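Local coordinates for protein PA0821 (Pseudomonas aeruginosa, PDB 7DRG) that probably serves as the immunity protein (antitoxin) against a putative VRR-NUC nuclease effector of the type VI secretion system, at residues Leu11-Leu17 and Phe200-Met205; Glu221-Ile227 and Ile300-Gly306; Arg286-Val291 and Arg330-Glu334. All coordinates share one frame. Residues are numbered along the deposited sequence.

Contact 1 closes first along the chain, joining the end of helix 4-13 and the loop after it to the end of helix 191-204, where the second subunit packs. Contacts 2 and 3 interlock, their segments coming in the order 221-227, 286-291, 300-306, 330-334; helix 288-297 starts in contact 3 and leads into the second segment of contact 2. Their centres are about 19 Å apart, linked by a salt bridge from R301 NH1 to D332 OD1 (2.8 Å). Contact 1 lies about 17 Å from contact 3 and 27 Å from contact 2 (centres), touching neither. Contact 1 thus borders the dimer interface; the others tie later loops to each other and to the start of helix 288-297.

Contact 1: residues Leu11-Leu17 and Phe200-Met205; sequences LAKQPHL and FMAARM
The C-terminal ends of two helices meet here: 11-17 leaves helix 4-13 and continues as a loop, extended at Q14, H16 and L17 but kinked at P15 (phi/psi -66/-34), while 200-205 runs off the C-terminal part of helix 191-204. P15 and R204 are paired with CA atoms 5.6 Å apart, H16 and M201 at 6.6 Å. F200 (chi1 t) points its CB toward 11-17, and its CE2 meets L11 CD2 at 3.7 Å, the methyl lying at the ring edge. The next residue, the flexible selenomethionine M201 (m, m), fills the gap between two leucines: its CE lies 3.6 Å from both L11 CD2 and L17 CD1, and its SE 3.4 Å from P15 O. R204, with chi1 m, chi2 t and chi3 p, reaches into the bend. Its NH2 donates to L11 O at 2.7 Å and weakly to Q14 O at 2.8 Å, while NE donates to P15 O at 2.8 Å; L11 CD2 lies over one guanidinium face. Proline at position 15 has no N-H with which to satisfy L11 O, so R204 NH2 donates to that carbonyl instead. R204 NH1 hydrogen-bonds S197 OG of the second subunit, where E195 adds a long, weak ion pair with NH2. M205, in the loop that follows, sets its CG 3.8 Å from P15 CB and its SE 3.6 Å from H16 CB. A planar, multidentate cation thus gathers three backbone carbonyls, coupling the N-terminal loop to a helix at the dimer interface.

Contact 2: residues Glu221-Ile227 and Ile300-Gly306; sequences EFKPTRI and IRYETIG
E221 and F222 end a short 3-10 segment, and the loop they open folds back so that E221 lies by I305 (CA-CA 5.1 Å) and I227 by R301 (4.8 Å). E221 CB packs 3.8 Å from I305 CA, and water 1 donates to both E221 O and T304 O at 2.7 Å. Beside E221, whose CG is 3.9 Å from G306 N, G306 has positive phi (75°); a CB would strike the carbonyl of I305. F222 stacks offset on Y302, centroids 4.6 Å apart and planes at 20°, and its CE1 touches I305 CG2 at 3.8 Å. Y302 OH donates to F222 O (2.8 Å) and is bonded to Q177, so a tyrosine serves as both apolar plate and polar tip. Clasped between F222 and R226, this ring joins the loop between helix 213-216 and strand 233-237 to that between helices 288-297 and 321-328. P224 CD meets Y302 CE1 at 4.0 Å, and T225 centres an inverse gamma turn that swings the chain round Y302. R226 lies over the other ring face in a CH-pi contact, CB 3.7 Å from the centroid; its extended side chain carries NH1 to R301 O (2.9 Å), with a long salt bridge to E303 OE1 (4.0 Å). I227 forms a single parallel beta bridge: its N donates to I300 O (2.8 Å) and its O accepts from Y302 N (2.9 Å).

Contact 3: residues Arg286-Val291 and Arg330-Glu334; sequences RPAPYV and RLDVE
L331 is the residue most buried by this contact, a leucine (m, t) wedged beneath the first turn of helix 288-297. Its CD1 lies 4.0 Å from Y290 CB and its CD2 4.2 Å from P287 CD, so its methyls spread between the N-cap residue P287 and the helix; P287 O accepts the helical bond from V291 N at 2.9 Å. The L331 and V291 CA atoms lie 5.4 Å apart. V291 (chi1 t) sets CG2 4.0 Å from L331 O and CG1 3.7 Å from V333 CG1, a compact beta-branched residue whose methyls reach both; W341 of helix 338-348 covers both valines. Water 2 donates to V291 O and L331 O, each at 2.7 Å. R286, just before the cap, runs its aliphatic arm alongside 330-333: CD is 3.5 Å from R330 O, CB 4.3 Å from L331 CD2, and V333 CG1 lies over a guanidinium face, 3.6 Å from NH1. The charge of R286 is met by D284; D332 accepts from N294 and forms a salt bridge with R301. Apolar packing and a water bridge therefore seat the loop between helices 321-328 and 338-348 against a helix start, while charges pair elsewhere.

Contact 1: residues Leu11-Leu17 and Phe200-Met205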
loop_
_atom_site.group_PDB
_atom_site.type_symbol
_atom_site.label_atom_id
_atom_site.label_comp_id
_atom_site.label_asym_id
_atom_site.label_seq_id
_atom_site.Cartn_x
_atom_site.Cartn_y
_atom_site.Cartn_z
ATOM N N LEU B 11 -1.076 3.391 9.167
ATOM C CA LEU B 11 -0.370 2.995 7.952
ATOM C C LEU B 11 0.685 4.013 7.541
ATOM O O LEU B 11 1.718 3.639 6.972
ATOM C CB LEU B 11 -1.371 2.783 6.817
ATOM C CG LEU B 11 -2.288 1.579 7.005
ATOM C CD1 LEU B 11 -3.418 1.604 5.989
ATOM C CD2 LEU B 11 -1.489 0.293 6.891
ATOM N N ALA B 12 0.452 5.299 7.818
ATOM C CA ALA B 12 1.405 6.320 7.406
ATOM C C ALA B 12 2.728 6.222 8.151
ATOM O O ALA B 12 3.745 6.702 7.639
ATOM C CB ALA B 12 0.807 7.714 7.603
ATOM N N LYS B 13 2.749 5.605 9.336
ATOM C CA LYS B 13 3.921 5.684 10.199
ATOM C C LYS B 13 4.660 4.371 10.415
ATOM O O LYS B 13 5.811 4.406 10.864
ATOM C CB LYS B 13 3.534 6.263 11.567
ATOM C CG LYS B 13 3.262 7.764 11.544
ATOM C CD LYS B 13 2.598 8.222 12.831
ATOM C CE LYS B 13 1.359 7.395 13.126
ATOM N NZ LYS B 13 0.600 7.906 14.299
ATOM N N GLN B 14 4.057 3.228 10.119
ATOM C CA GLN B 14 4.819 1.994 10.177
ATOM C C GLN B 14 4.378 1.083 9.043
ATOM O O GLN B 14 3.212 1.125 8.626
ATOM C CB GLN B 14 4.654 1.281 11.528
ATOM C CG GLN B 14 3.288 0.694 11.771
ATOM C CD GLN B 14 3.157 -0.023 13.112
ATOM O OE1 GLN B 14 3.960 0.155 14.026
ATOM N NE2 GLN B 14 2.128 -0.857 13.220
ATOM N N PRO B 15 5.285 0.250 8.528
ATOM C CA PRO B 15 4.970 -0.527 7.315
ATOM C C PRO B 15 3.878 -1.562 7.511
ATOM O O PRO B 15 3.100 -1.817 6.584
ATOM C CB PRO B 15 6.312 -1.200 6.978
ATOM C CG PRO B 15 7.350 -0.384 7.681
ATOM C CD PRO B 15 6.697 0.124 8.924
ATOM N N HIS B 16 3.794 -2.161 8.697
ATOM C CA HIS B 16 3.039 -3.385 8.921
ATOM C C HIS B 16 1.773 -3.138 9.734
ATOM O O HIS B 16 1.664 -2.173 10.494
ATOM C CB HIS B 16 3.910 -4.417 9.653
ATOM C CG HIS B 16 4.431 -3.928 10.969
ATOM N ND1 HIS B 16 5.417 -2.970 11.065
ATOM C CD2 HIS B 16 4.091 -4.246 12.241
ATOM C CE1 HIS B 16 5.670 -2.726 12.338
ATOM N NE2 HIS B 16 4.880 -3.487 13.073
ATOM N N LEU B 17 0.812 -4.044 9.556
ATOM C CA LEU B 17 -0.343 -4.194 10.434
ATOM C C LEU B 17 -0.278 -5.582 11.050
ATOM O O LEU B 17 -0.100 -6.567 10.328
ATOM C CB LEU B 17 -1.666 -4.039 9.675
ATOM C CG LEU B 17 -2.098 -2.684 9.107
ATOM C CD1 LEU B 17 -3.353 -2.850 8.270
ATOM C CD2 LEU B 17 -2.335 -1.674 10.218
ATOM N N PHE B 200 -1.240 -5.387 -0.489
ATOM C CA PHE B 200 -0.947 -4.036 -0.023
ATOM C C PHE B 200 0.249 -4.035 0.920
ATOM O O PHE B 200 1.140 -3.184 0.817
ATOM C CB PHE B 200 -2.197 -3.475 0.655
ATOM C CG PHE B 200 -1.986 -2.191 1.399
ATOM C CD1 PHE B 200 -1.446 -1.081 0.774
ATOM C CD2 PHE B 200 -2.383 -2.085 2.720
ATOM C CE1 PHE B 200 -1.284 0.113 1.463
ATOM C CE2 PHE B 200 -2.221 -0.901 3.415
ATOM C CZ PHE B 200 -1.666 0.199 2.788
HETATM N N MSE B 201 0.297 -5.002 1.823
HETATM C CA MSE B 201 1.403 -5.130 2.755
HETATM C C MSE B 201 2.719 -5.479 2.053
HETATM O O MSE B 201 3.777 -4.964 2.421
HETATM C CB MSE B 201 1.049 -6.178 3.806
HETATM C CG MSE B 201 0.045 -5.689 4.830
HETATM SE SE MSE B 201 0.761 -4.144 5.779
HETATM C CE MSE B 201 -0.784 -3.024 5.743
ATOM N N ALA B 202 2.639 -6.342 1.039
ATOM C CA ALA B 202 3.838 -6.797 0.340
ATOM C C ALA B 202 4.610 -5.630 -0.255
ATOM O O ALA B 202 5.846 -5.611 -0.221
ATOM C CB ALA B 202 3.458 -7.788 -0.757
ATOM N N ALA B 203 3.896 -4.648 -0.811
ATOM C CA ALA B 203 4.557 -3.499 -1.414
ATOM C C ALA B 203 5.299 -2.650 -0.389
ATOM O O ALA B 203 6.222 -1.922 -0.764
ATOM C CB ALA B 203 3.530 -2.654 -2.169
ATOM N N ARG B 204 4.938 -2.747 0.891
ATOM C CA ARG B 204 5.550 -1.959 1.955
ATOM C C ARG B 204 6.588 -2.721 2.767
ATOM O O ARG B 204 7.433 -2.090 3.412
ATOM C CB ARG B 204 4.469 -1.454 2.913
ATOM C CG ARG B 204 3.324 -0.746 2.219
ATOM C CD ARG B 204 2.033 -0.915 3.001
ATOM N NE ARG B 204 2.163 -0.449 4.379
ATOM C CZ ARG B 204 1.879 0.789 4.774
ATOM N NH1 ARG B 204 1.459 1.688 3.892
ATOM N NH2 ARG B 204 2.016 1.131 6.049
HETATM N N MSE B 205 6.525 -4.047 2.776
HETATM C CA MSE B 205 7.363 -4.866 3.645
HETATM C C MSE B 205 8.139 -5.887 2.816
HETATM O O MSE B 205 7.655 -6.991 2.589
HETATM C CB MSE B 205 6.511 -5.594 4.696
HETATM C CG MSE B 205 5.602 -4.705 5.562
HETATM SE SE MSE B 205 4.182 -5.806 6.368
HETATM C CE MSE B 205 4.012 -6.932 4.876
#

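Contact 2: residues Glu221-Ile227 and Ile300-Gly306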
loop_
_atom_site.group_PDB
_atom_site.type_symbol
_atom_site.label_atom_id
_atom_site.label_comp_id
_atom_site.label_asym_id
_atom_site.label_seq_id
_atom_site.Cartn_x
_atom_site.Cartn_y
_atom_site.Cartn_z
ATOM N N GLU B 221 5.694 -23.760 -13.468
ATOM C CA GLU B 221 6.724 -22.777 -13.159
ATOM C C GLU B 221 7.663 -23.239 -12.055
ATOM O O GLU B 221 8.799 -22.759 -11.982
ATOM C CB GLU B 221 6.074 -21.441 -12.781
ATOM C CG GLU B 221 5.419 -20.697 -13.945
ATOM C CD GLU B 221 3.942 -21.034 -14.142
ATOM O OE1 GLU B 221 3.472 -22.074 -13.631
ATOM O OE2 GLU B 221 3.246 -20.244 -14.816
ATOM N N PHE B 222 7.225 -24.183 -11.236
ATOM C CA PHE B 222 8.068 -24.624 -10.097
ATOM C C PHE B 222 9.022 -25.763 -10.478
ATOM O O PHE B 222 9.851 -26.110 -9.666
ATOM C CB PHE B 222 7.173 -24.985 -8.913
ATOM C CG PHE B 222 7.378 -24.179 -7.656
ATOM C CD1 PHE B 222 7.238 -22.811 -7.655
ATOM C CD2 PHE B 222 7.699 -24.805 -6.473
ATOM C CE1 PHE B 222 7.416 -22.080 -6.497
ATOM C CE2 PHE B 222 7.900 -24.070 -5.321
ATOM C CZ PHE B 222 7.748 -22.709 -5.334
ATOM N N LYS B 223 8.918 -26.294 -11.694
ATOM C CA LYS B 223 9.767 -27.417 -12.086
ATOM C C LYS B 223 11.266 -27.123 -12.018
ATOM O O LYS B 223 12.018 -28.023 -11.602
ATOM C CB LYS B 223 9.381 -27.882 -13.496
ATOM C CG LYS B 223 7.900 -28.244 -13.717
ATOM C CD LYS B 223 7.621 -29.743 -13.608
ATOM C CE LYS B 223 6.313 -30.112 -14.320
ATOM N NZ LYS B 223 5.097 -29.622 -13.605
ATOM N N PRO B 224 11.772 -25.952 -12.430
ATOM C CA PRO B 224 13.221 -25.723 -12.357
ATOM C C PRO B 224 13.775 -25.892 -10.946
ATOM O O PRO B 224 13.074 -25.719 -9.945
ATOM C CB PRO B 224 13.373 -24.279 -12.848
ATOM C CG PRO B 224 12.234 -24.079 -13.763
ATOM C CD PRO B 224 11.097 -24.840 -13.129
ATOM N N THR B 225 15.059 -26.250 -10.878
ATOM C CA THR B 225 15.754 -26.463 -9.607
ATOM C C THR B 225 16.183 -25.103 -9.063
ATOM O O THR B 225 17.347 -24.694 -9.135
ATOM C CB THR B 225 16.937 -27.401 -9.797
ATOM O OG1 THR B 225 16.482 -28.601 -10.434
ATOM C CG2 THR B 225 17.563 -27.753 -8.459
ATOM N N ARG B 226 15.202 -24.377 -8.522
ATOM C CA ARG B 226 15.375 -22.979 -8.150
ATOM C C ARG B 226 14.606 -22.715 -6.861
ATOM O O ARG B 226 13.952 -23.609 -6.318
ATOM C CB ARG B 226 14.920 -22.061 -9.289
ATOM C CG ARG B 226 15.776 -22.224 -10.534
ATOM C CD ARG B 226 15.592 -21.121 -11.538
ATOM N NE ARG B 226 16.689 -21.149 -12.501
ATOM C CZ ARG B 226 17.142 -20.081 -13.144
ATOM N NH1 ARG B 226 16.588 -18.896 -12.928
ATOM N NH2 ARG B 226 18.150 -20.200 -13.996
ATOM N N ILE B 227 14.692 -21.479 -6.354
ATOM C CA ILE B 227 13.992 -21.096 -5.133
ATOM C C ILE B 227 13.115 -19.877 -5.382
ATOM O O ILE B 227 13.377 -19.054 -6.265
ATOM C CB ILE B 227 14.952 -20.807 -3.956
ATOM C CG1 ILE B 227 15.893 -19.645 -4.290
ATOM C CG2 ILE B 227 15.722 -22.062 -3.565
ATOM C CD1 ILE B 227 16.738 -19.206 -3.115
ATOM N N ILE B 300 19.936 -18.672 -8.513
ATOM C CA ILE B 300 19.091 -19.858 -8.458
ATOM C C ILE B 300 17.646 -19.507 -8.095
ATOM O O ILE B 300 16.908 -20.353 -7.612
ATOM C CB ILE B 300 19.660 -20.922 -7.497
ATOM C CG1 ILE B 300 19.715 -20.411 -6.050
ATOM C CG2 ILE B 300 21.024 -21.393 -7.978
ATOM C CD1 ILE B 300 19.798 -21.523 -5.001
ATOM N N ARG B 301 17.228 -18.268 -8.329
ATOM C CA ARG B 301 15.852 -17.864 -8.072
ATOM C C ARG B 301 14.986 -18.128 -9.300
ATOM O O ARG B 301 15.439 -17.972 -10.437
ATOM C CB ARG B 301 15.795 -16.380 -7.699
ATOM C CG ARG B 301 14.457 -15.919 -7.137
ATOM C CD ARG B 301 14.545 -14.462 -6.729
ATOM N NE ARG B 301 14.698 -13.573 -7.877
ATOM C CZ ARG B 301 15.439 -12.470 -7.870
ATOM N NH1 ARG B 301 16.111 -12.132 -6.778
ATOM N NH2 ARG B 301 15.521 -11.715 -8.956
ATOM N N TYR B 302 13.737 -18.535 -9.067
ATOM C CA TYR B 302 12.797 -18.685 -10.170
ATOM C C TYR B 302 12.656 -17.364 -10.917
ATOM O O TYR B 302 12.570 -16.296 -10.307
ATOM C CB TYR B 302 11.422 -19.134 -9.662
ATOM C CG TYR B 302 11.337 -20.559 -9.163
ATOM C CD1 TYR B 302 11.366 -21.634 -10.047
ATOM C CD2 TYR B 302 11.191 -20.830 -7.811
ATOM C CE1 TYR B 302 11.281 -22.944 -9.592
ATOM C CE2 TYR B 302 11.101 -22.129 -7.348
ATOM C CZ TYR B 302 11.143 -23.181 -8.240
ATOM O OH TYR B 302 11.051 -24.473 -7.768
ATOM N N GLU B 303 12.648 -17.438 -12.250
ATOM C CA GLU B 303 12.402 -16.238 -13.042
ATOM C C GLU B 303 10.945 -15.815 -12.955
ATOM O O GLU B 303 10.635 -14.618 -13.024
ATOM C CB GLU B 303 12.801 -16.481 -14.495
ATOM C CG GLU B 303 14.201 -17.045 -14.653
ATOM C CD GLU B 303 14.605 -17.217 -16.103
ATOM O OE1 GLU B 303 14.890 -18.364 -16.510
ATOM O OE2 GLU B 303 14.633 -16.205 -16.836
ATOM N N THR B 304 10.046 -16.783 -12.811
ATOM C CA THR B 304 8.630 -16.535 -12.597
ATOM C C THR B 304 8.056 -17.728 -11.843
ATOM O O THR B 304 8.536 -18.856 -11.988
ATOM C CB THR B 304 7.892 -16.328 -13.924
ATOM O OG1 THR B 304 6.498 -16.118 -13.669
ATOM C CG2 THR B 304 8.064 -17.545 -14.828
ATOM N N ILE B 305 7.044 -17.467 -11.016
ATOM C CA ILE B 305 6.280 -18.531 -10.377
ATOM C C ILE B 305 4.802 -18.447 -10.722
ATOM O O ILE B 305 3.976 -19.095 -10.073
ATOM C CB ILE B 305 6.484 -18.549 -8.847
ATOM C CG1 ILE B 305 6.060 -17.217 -8.219
ATOM C CG2 ILE B 305 7.937 -18.870 -8.492
ATOM C CD1 ILE B 305 6.192 -17.211 -6.702
ATOM N N GLY B 306 4.456 -17.679 -11.734
ATOM C CA GLY B 306 3.066 -17.418 -12.006
ATOM C C GLY B 306 2.498 -16.424 -11.013
ATOM O O GLY B 306 3.211 -15.770 -10.249
HETATM O O HOH W 1 9.931 -20.744 -13.415
#

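Contact 3: residues Arg286-Val291 and Arg330-Glu334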
loop_
_atom_site.group_PDB
_atom_site.type_symbol
_atom_site.label_atom_id
_atom_site.label_comp_id
_atom_site.label_asym_id
_atom_site.label_seq_id
_atom_site.Cartn_x
_atom_site.Cartn_y
_atom_site.Cartn_z
ATOM N N ARG B 286 14.404 -2.236 2.376
ATOM C CA ARG B 286 14.881 -3.614 2.225
ATOM C C ARG B 286 15.798 -3.991 3.388
ATOM O O ARG B 286 16.765 -3.267 3.663
ATOM C CB ARG B 286 15.623 -3.775 0.905
ATOM C CG ARG B 286 14.763 -3.455 -0.311
ATOM C CD ARG B 286 15.589 -3.247 -1.594
ATOM N NE ARG B 286 16.337 -1.986 -1.573
ATOM C CZ ARG B 286 16.934 -1.459 -2.644
ATOM N NH1 ARG B 286 16.865 -2.084 -3.815
ATOM N NH2 ARG B 286 17.600 -0.307 -2.553
ATOM N N PRO B 287 15.549 -5.114 4.071
ATOM C CA PRO B 287 16.429 -5.517 5.185
ATOM C C PRO B 287 17.827 -5.867 4.690
ATOM O O PRO B 287 17.985 -6.667 3.766
ATOM C CB PRO B 287 15.726 -6.749 5.771
ATOM C CG PRO B 287 14.323 -6.701 5.240
ATOM C CD PRO B 287 14.412 -6.036 3.900
ATOM N N ALA B 288 18.842 -5.275 5.326
ATOM C CA ALA B 288 20.217 -5.517 4.897
ATOM C C ALA B 288 20.606 -6.994 4.875
ATOM O O ALA B 288 21.238 -7.419 3.891
ATOM C CB ALA B 288 21.193 -4.717 5.779
ATOM N N PRO B 289 20.291 -7.819 5.881
ATOM C CA PRO B 289 20.707 -9.227 5.775
ATOM C C PRO B 289 20.031 -9.944 4.614
ATOM O O PRO B 289 20.660 -10.781 3.956
ATOM C CB PRO B 289 20.323 -9.821 7.141
ATOM C CG PRO B 289 20.176 -8.642 8.052
ATOM C CD PRO B 289 19.657 -7.538 7.183
ATOM N N TYR B 290 18.772 -9.615 4.319
ATOM C CA TYR B 290 18.096 -10.272 3.203
ATOM C C TYR B 290 18.662 -9.811 1.866
ATOM O O TYR B 290 18.737 -10.597 0.918
ATOM C CB TYR B 290 16.594 -9.999 3.231
ATOM C CG TYR B 290 15.794 -10.515 4.419
ATOM C CD1 TYR B 290 16.400 -10.925 5.604
ATOM C CD2 TYR B 290 14.400 -10.586 4.338
ATOM C CE1 TYR B 290 15.640 -11.377 6.682
ATOM C CE2 TYR B 290 13.642 -11.034 5.398
ATOM C CZ TYR B 290 14.261 -11.430 6.566
ATOM O OH TYR B 290 13.490 -11.883 7.619
ATOM N N VAL B 291 19.030 -8.527 1.758
ATOM C CA VAL B 291 19.622 -8.028 0.517
ATOM C C VAL B 291 20.898 -8.793 0.194
ATOM O O VAL B 291 21.137 -9.198 -0.952
ATOM C CB VAL B 291 19.891 -6.516 0.626
ATOM C CG1 VAL B 291 20.851 -6.050 -0.483
ATOM C CG2 VAL B 291 18.597 -5.748 0.586
ATOM N N ARG B 330 12.193 -8.094 -5.521
ATOM C CA ARG B 330 12.076 -6.925 -4.651
ATOM C C ARG B 330 13.340 -6.623 -3.852
ATOM O O ARG B 330 13.524 -5.475 -3.430
ATOM C CB ARG B 330 10.895 -7.097 -3.697
ATOM C CG ARG B 330 11.100 -8.210 -2.699
ATOM C CD ARG B 330 9.794 -8.711 -2.088
ATOM N NE ARG B 330 10.136 -9.696 -1.065
ATOM C CZ ARG B 330 10.556 -10.932 -1.327
ATOM N NH1 ARG B 330 10.635 -11.365 -2.581
ATOM N NH2 ARG B 330 10.904 -11.735 -0.328
ATOM N N LEU B 331 14.211 -7.599 -3.636
ATOM C CA LEU B 331 15.413 -7.386 -2.845
ATOM C C LEU B 331 16.659 -7.121 -3.687
ATOM O O LEU B 331 17.731 -6.866 -3.121
ATOM C CB LEU B 331 15.648 -8.600 -1.936
ATOM C CG LEU B 331 14.554 -8.926 -0.912
ATOM C CD1 LEU B 331 14.757 -10.322 -0.307
ATOM C CD2 LEU B 331 14.552 -7.884 0.182
ATOM N N ASP B 332 16.551 -7.177 -5.015
ATOM C CA ASP B 332 17.718 -7.043 -5.883
ATOM C C ASP B 332 18.351 -5.661 -5.767
ATOM O O ASP B 332 17.657 -4.645 -5.668
ATOM C CB ASP B 332 17.328 -7.293 -7.342
ATOM C CG ASP B 332 17.072 -8.753 -7.647
ATOM O OD1 ASP B 332 17.308 -9.606 -6.765
ATOM O OD2 ASP B 332 16.641 -9.046 -8.783
ATOM N N VAL B 333 19.686 -5.633 -5.798
ATOM C CA VAL B 333 20.476 -4.406 -5.811
ATOM C C VAL B 333 21.572 -4.553 -6.861
ATOM O O VAL B 333 21.830 -5.642 -7.374
ATOM C CB VAL B 333 21.089 -4.083 -4.430
ATOM C CG1 VAL B 333 20.005 -3.881 -3.379
ATOM C CG2 VAL B 333 22.051 -5.178 -4.008
ATOM N N GLU B 334 22.221 -3.433 -7.183
ATOM C CA GLU B 334 23.351 -3.461 -8.107
ATOM C C GLU B 334 24.600 -3.987 -7.410
ATOM O O GLU B 334 24.810 -3.743 -6.219
ATOM C CB GLU B 334 23.633 -2.065 -8.674
ATOM C CG GLU B 334 22.473 -1.434 -9.433
ATOM C CD GLU B 334 21.967 -2.307 -10.565
ATOM O OE1 GLU B 334 22.787 -3.008 -11.198
ATOM O OE2 GLU B 334 20.742 -2.298 -10.815
HETATM O O HOH W 2 19.973 -8.446 -3.257
#